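Local coordinates for putative P450-like enzyme (Streptomyces himastatinicus ATCC 53653, PDB 5Z9I), which binds heme and, as a cytochrome P450-like enzyme of bacterial secondary metabolism, probably acts as a monooxygenase, at residues 124-129 with 388-393; 91-96 with 213-218. The protein carries 1 engineered substitution. All coordinates share one frame; numbering follows the deposited sequence.

Contact 1: residues 124-129 with 388-393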
loop_
_atom_site.group_PDB
_atom_site.type_symbol
_atom_site.label_atom_id
_atom_site.label_comp_id
_atom_site.label_asym_id
_atom_site.label_seq_id
_atom_site.Cartn_x
_atom_site.Cartn_y
_atom_site.Cartn_z
ATOM N N ASP A 124 13.599 10.853 -13.100
ATOM C CA ASP A 124 12.822 9.733 -12.580
ATOM C C ASP A 124 11.542 10.251 -11.915
ATOM O O ASP A 124 11.592 10.932 -10.876
ATOM C CB ASP A 124 13.647 8.924 -11.588
ATOM C CG ASP A 124 12.860 7.786 -10.960
ATOM O OD1 ASP A 124 11.788 7.404 -11.497
ATOM O OD2 ASP A 124 13.320 7.255 -9.918
ATOM N N LEU A 125 10.400 9.904 -12.507
ATOM C CA LEU A 125 9.119 10.361 -11.997
ATOM C C LEU A 125 8.861 9.888 -10.568
ATOM O O LEU A 125 8.149 10.556 -9.817
ATOM C CB LEU A 125 7.980 9.896 -12.902
ATOM C CG LEU A 125 6.579 10.405 -12.524
ATOM C CD1 LEU A 125 6.432 11.943 -12.713
ATOM C CD2 LEU A 125 5.498 9.634 -13.309
ATOM N N VAL A 126 9.409 8.729 -10.205
ATOM C CA VAL A 126 9.200 8.187 -8.857
ATOM C C VAL A 126 9.935 9.066 -7.848
ATOM O O VAL A 126 9.314 9.683 -6.977
ATOM C CB VAL A 126 9.679 6.702 -8.726
ATOM C CG1 VAL A 126 9.504 6.188 -7.301
ATOM C CG2 VAL A 126 8.925 5.791 -9.724
ATOM N N ALA A 127 11.255 9.147 -8.001
ATOM C CA ALA A 127 12.107 9.879 -7.073
ATOM C C ALA A 127 11.718 11.357 -6.954
ATOM O O ALA A 127 11.662 11.897 -5.858
ATOM C CB ALA A 127 13.595 9.757 -7.505
ATOM N N GLU A 128 11.459 12.003 -8.082
ATOM C CA GLU A 128 11.141 13.421 -8.101
ATOM C C GLU A 128 9.701 13.741 -7.722
ATOM O O GLU A 128 9.393 14.885 -7.377
ATOM C CB GLU A 128 11.410 13.996 -9.493
ATOM C CG GLU A 128 12.833 13.841 -9.942
ATOM C CD GLU A 128 13.794 14.339 -8.898
ATOM O OE1 GLU A 128 13.793 15.560 -8.625
ATOM O OE2 GLU A 128 14.538 13.512 -8.339
ATOM N N PHE A 129 8.797 12.769 -7.820
ATOM C CA PHE A 129 7.393 13.148 -7.684
ATOM C C PHE A 129 6.467 12.117 -7.037
ATOM O O PHE A 129 5.802 12.397 -6.030
ATOM C CB PHE A 129 6.835 13.516 -9.058
ATOM C CG PHE A 129 5.417 13.996 -9.010
ATOM C CD1 PHE A 129 5.123 15.291 -8.583
ATOM C CD2 PHE A 129 4.371 13.153 -9.358
ATOM C CE1 PHE A 129 3.805 15.751 -8.514
ATOM C CE2 PHE A 129 3.045 13.600 -9.294
ATOM C CZ PHE A 129 2.766 14.903 -8.873
ATOM N N SER A 388 3.335 -5.182 -6.604
ATOM C CA SER A 388 3.504 -5.113 -8.055
ATOM C C SER A 388 3.527 -3.662 -8.502
ATOM O O SER A 388 2.494 -2.973 -8.461
ATOM C CB SER A 388 2.386 -5.853 -8.798
ATOM O OG SER A 388 2.436 -7.250 -8.564
ATOM N N GLY A 389 4.690 -3.191 -8.939
ATOM C CA GLY A 389 4.767 -1.826 -9.411
ATOM C C GLY A 389 6.155 -1.262 -9.608
ATOM O O GLY A 389 7.173 -1.836 -9.189
ATOM N N VAL A 390 6.159 -0.100 -10.244
ATOM C CA VAL A 390 7.359 0.634 -10.636
ATOM C C VAL A 390 8.230 1.079 -9.448
ATOM O O VAL A 390 7.741 1.715 -8.520
ATOM C CB VAL A 390 6.919 1.868 -11.491
ATOM C CG1 VAL A 390 7.948 2.934 -11.515
ATOM C CG2 VAL A 390 6.585 1.427 -12.895
ATOM N N ALA A 391 9.521 0.736 -9.481
ATOM C CA ALA A 391 10.472 1.245 -8.495
ATOM C C ALA A 391 11.143 2.525 -9.004
ATOM O O ALA A 391 11.443 3.429 -8.222
ATOM C CB ALA A 391 11.529 0.185 -8.162
ATOM N N THR A 392 11.436 2.576 -10.301
ATOM C CA THR A 392 11.839 3.823 -10.938
ATOM C C THR A 392 11.083 3.987 -12.265
ATOM O O THR A 392 10.712 3.007 -12.908
ATOM C CB THR A 392 13.373 3.912 -11.232
ATOM O OG1 THR A 392 13.689 3.111 -12.376
ATOM C CG2 THR A 392 14.226 3.472 -10.023
ATOM N N LEU A 393 10.876 5.227 -12.678
ATOM C CA LEU A 393 10.230 5.497 -13.950
ATOM C C LEU A 393 10.909 6.667 -14.653
ATOM O O LEU A 393 10.469 7.811 -14.518
ATOM C CB LEU A 393 8.730 5.777 -13.744
ATOM C CG LEU A 393 7.908 6.063 -15.007
ATOM C CD1 LEU A 393 8.133 4.970 -16.052
ATOM C CD2 LEU A 393 6.428 6.204 -14.674
HETATM O O HOH W 1 13.008 5.799 -7.757
#

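Contact 2: residues 91-96 with 213-218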
loop_
_atom_site.group_PDB
_atom_site.type_symbol
_atom_site.label_atom_id
_atom_site.label_comp_id
_atom_site.label_asym_id
_atom_site.label_seq_id
_atom_site.Cartn_x
_atom_site.Cartn_y
_atom_site.Cartn_z
ATOM N N ASP A 91 -10.056 5.118 13.414
ATOM C CA ASP A 91 -10.985 5.762 12.493
ATOM C C ASP A 91 -11.545 7.040 13.126
ATOM O O ASP A 91 -11.598 8.069 12.468
ATOM C CB ASP A 91 -12.106 4.803 12.076
ATOM C CG ASP A 91 -11.949 4.312 10.640
ATOM O OD1 ASP A 91 -11.398 5.064 9.800
ATOM O OD2 ASP A 91 -12.349 3.165 10.356
ATOM N N HIS A 92 -11.911 6.988 14.405
ATOM C CA HIS A 92 -12.347 8.185 15.123
ATOM C C HIS A 92 -11.293 9.287 15.031
ATOM O O HIS A 92 -11.645 10.457 14.910
ATOM C CB HIS A 92 -12.649 7.877 16.593
ATOM C CG HIS A 92 -13.065 9.077 17.402
ATOM N ND1 HIS A 92 -14.339 9.607 17.350
ATOM C CD2 HIS A 92 -12.383 9.840 18.290
ATOM C CE1 HIS A 92 -14.421 10.642 18.167
ATOM N NE2 HIS A 92 -13.251 10.807 18.753
ATOM N N ALA A 93 -10.007 8.918 15.062
ATOM C CA ALA A 93 -8.946 9.922 15.088
ATOM C C ALA A 93 -8.690 10.538 13.706
ATOM O O ALA A 93 -8.241 11.687 13.612
ATOM C CB ALA A 93 -7.661 9.322 15.650
ATOM N N PHE A 94 -8.929 9.757 12.654
ATOM C CA PHE A 94 -8.980 10.252 11.287
ATOM C C PHE A 94 -10.207 11.127 11.069
ATOM O O PHE A 94 -11.160 10.692 10.421
ATOM C CB PHE A 94 -9.037 9.089 10.284
ATOM C CG PHE A 94 -7.714 8.714 9.693
ATOM C CD1 PHE A 94 -6.897 7.773 10.324
ATOM C CD2 PHE A 94 -7.304 9.260 8.489
ATOM C CE1 PHE A 94 -5.684 7.407 9.768
ATOM C CE2 PHE A 94 -6.110 8.907 7.929
ATOM C CZ PHE A 94 -5.287 7.982 8.559
ATOM N N THR A 95 -10.178 12.346 11.594
ATOM C CA THR A 95 -11.368 13.201 11.625
ATOM C C THR A 95 -11.699 13.835 10.261
ATOM O O THR A 95 -10.832 14.001 9.404
ATOM C CB THR A 95 -11.208 14.346 12.644
ATOM O OG1 THR A 95 -10.137 15.197 12.215
ATOM C CG2 THR A 95 -10.948 13.814 14.083
ATOM N N PRO A 96 -12.961 14.209 10.065
ATOM C CA PRO A 96 -13.271 14.943 8.834
ATOM C C PRO A 96 -12.471 16.241 8.703
ATOM O O PRO A 96 -12.219 16.660 7.564
ATOM C CB PRO A 96 -14.781 15.211 8.935
ATOM C CG PRO A 96 -15.223 14.746 10.275
ATOM C CD PRO A 96 -14.150 13.901 10.877
ATOM N N VAL A 213 -4.013 10.550 20.528
ATOM C CA VAL A 213 -3.791 10.746 21.952
ATOM C C VAL A 213 -5.087 11.076 22.710
ATOM O O VAL A 213 -5.245 10.707 23.873
ATOM C CB VAL A 213 -2.757 11.869 22.184
ATOM C CG1 VAL A 213 -3.008 12.561 23.478
ATOM C CG2 VAL A 213 -1.347 11.320 22.121
ATOM N N HIS A 214 -6.020 11.760 22.058
ATOM C CA HIS A 214 -7.223 12.178 22.758
ATOM C C HIS A 214 -8.438 11.333 22.397
ATOM O O HIS A 214 -9.482 11.466 23.017
ATOM C CB HIS A 214 -7.482 13.672 22.502
ATOM C CG HIS A 214 -6.487 14.558 23.182
ATOM N ND1 HIS A 214 -5.316 14.989 22.564
ATOM C CD2 HIS A 214 -6.433 15.049 24.440
ATOM C CE1 HIS A 214 -4.623 15.718 23.404
ATOM N NE2 HIS A 214 -5.272 15.773 24.563
ATOM N N ALA A 215 -8.282 10.438 21.430
ATOM C CA ALA A 215 -9.355 9.535 21.031
ATOM C C ALA A 215 -9.844 8.669 22.188
ATOM O O ALA A 215 -9.053 8.056 22.892
ATOM C CB ALA A 215 -8.907 8.638 19.871
ATOM N N GLU A 216 -11.152 8.615 22.373
ATOM C CA GLU A 216 -11.769 7.829 23.424
ATOM C C GLU A 216 -13.027 7.187 22.899
ATOM O O GLU A 216 -13.915 7.853 22.441
ATOM C CB GLU A 216 -12.063 8.701 24.641
ATOM C CG GLU A 216 -12.851 8.043 25.755
ATOM C CD GLU A 216 -12.529 8.611 27.129
ATOM O OE1 GLU A 216 -11.930 9.689 27.226
ATOM O OE2 GLU A 216 -12.864 7.984 28.131
ATOM N N VAL A 217 -13.087 5.880 22.951
ATOM C CA VAL A 217 -14.246 5.176 22.474
ATOM C C VAL A 217 -14.705 4.107 23.444
ATOM O O VAL A 217 -14.009 3.168 23.710
ATOM C CB VAL A 217 -14.017 4.528 21.088
ATOM C CG1 VAL A 217 -15.191 3.670 20.667
ATOM C CG2 VAL A 217 -13.756 5.557 20.021
ATOM N N ASP A 218 -15.907 4.289 23.956
ATOM C CA ASP A 218 -16.569 3.348 24.830
ATOM C C ASP A 218 -15.799 2.563 25.927
ATOM O O ASP A 218 -15.953 1.380 26.032
ATOM C CB ASP A 218 -17.296 2.328 23.923
ATOM C CG ASP A 218 -18.514 2.880 23.242
ATOM O OD1 ASP A 218 -19.232 3.694 23.836
ATOM O OD2 ASP A 218 -18.781 2.466 22.111
#

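Contact 1: residues 124-129 with 388-393
One carboxylate oxygen, Asp124 OD1, is gripped from both faces of its plane, by Leu393 N of strand 390-396 on one side and by Val126 N of its own helix start on the other. Leu393 N donates to Asp124 OD1 at 2.6 Å with a nearly straight N-H (166°), while Val126 N reaches OD1 from the other face at 3.0 Å. The second interaction makes Asp124 the N-cap of helix 125-130, which starts where strand 122-124 leaves its antiparallel pairing with 390-396; a weak bond from Ala127 N to OD2 adds to it. CG lies anti to the backbone N of Asp124 (chi1 177°), which lays OD2 against Thr392 CB, the side chains crossing at about a right angle, while Thr392 OG1 bonds Thr380 OG1. The main chain closes the pairing: Leu125 N donates to Leu393 O at 2.9 Å. A water donates to both Asp124 OD2 and Ala391 O, beside a classic beta bulge that sets Ala391 and Thr392 opposite Thr380.

Beneath these polar links, Val126 CG2 presses on Val390 CG1 at 3.5 Å, while the Leu125 and Leu393 side chains run side by side, their CD2 atoms 3.8 Å apart. Helix 224-255 backs this apolar layer through Ala247, Met250 and Leu251. With an alanine here, Leu393 N and Val126 N would probably lose the acceptor they share, and Ala127 N its weak one. The gathered N-H groups should favour the ionised carboxylate, so a single negative charge probably both caps the helix and ties it to the C-terminal strand.

Contact 2: residues 91-96 with 213-218
His92 CD2 meets the methyl of Ala215, CB, at 4.0 Å, the methyl sitting at the imidazole edge and near the ring plane. The ring therefore offers a carbon of its rim to the methyl. Farther along 213-218, Val217 CG2 approaches His92 CB at 4.3 Å, so the histidine is touched at both its stem and its ring. Behind it, the Ala215 methyl, CB, comes within 4.5 Å of Ala93 CB, a loose apolar contact.

The next shell explains this placement. His92 CG is anti to the backbone N (chi1 178°), which carries the imidazole out from the last turn of helix 82-93 to the chain leaving helix 208-214. Ala215 is the first residue beyond that helix to leave helical geometry, and the extended run through Glu216 and Val217 passes along the histidine. Ala93 also rests on Leu208 and Leu212, so helix 208-214 also packs on Ala93. Helix 82-93 carries the heme-binding residues His83 and Arg87 as well, and the His92 side chain lies about 9 Å from that of Arg87.

The last turn of helix 82-93 thus packs on the chain that follows helix 208-214 through carbon atoms, with only 147 Å² buried in total and no polar bond between the segments. Such a contact depends on shape more than direction, and the exposed imidazole probably contributes here mainly through the carbon edge and stem that it lays against Ala215 and Val217.

The two contacts lie on opposite sides of the chain's centre, their own centres 34 Å apart and their nearest atoms about 19 Å apart. Along the sequence they interleave: 91-96 comes first, then 124-129, 213-218 and 388-393, so each closes a long excursion of mostly helical chain. Contact 1 lies where a helix starts at the edge of an antiparallel strand pairing, whereas contact 2 sets a helix end on the chain following another helix. Helix 224-255 runs near both, touching Val126 and Leu393 in one and Phe94 and Val213 in the other. The side chains of Val390 and Ala93 are about 13 and 12 Å from the heme, so both contacts lie beyond direct touch with it, as packing within the P450 fold.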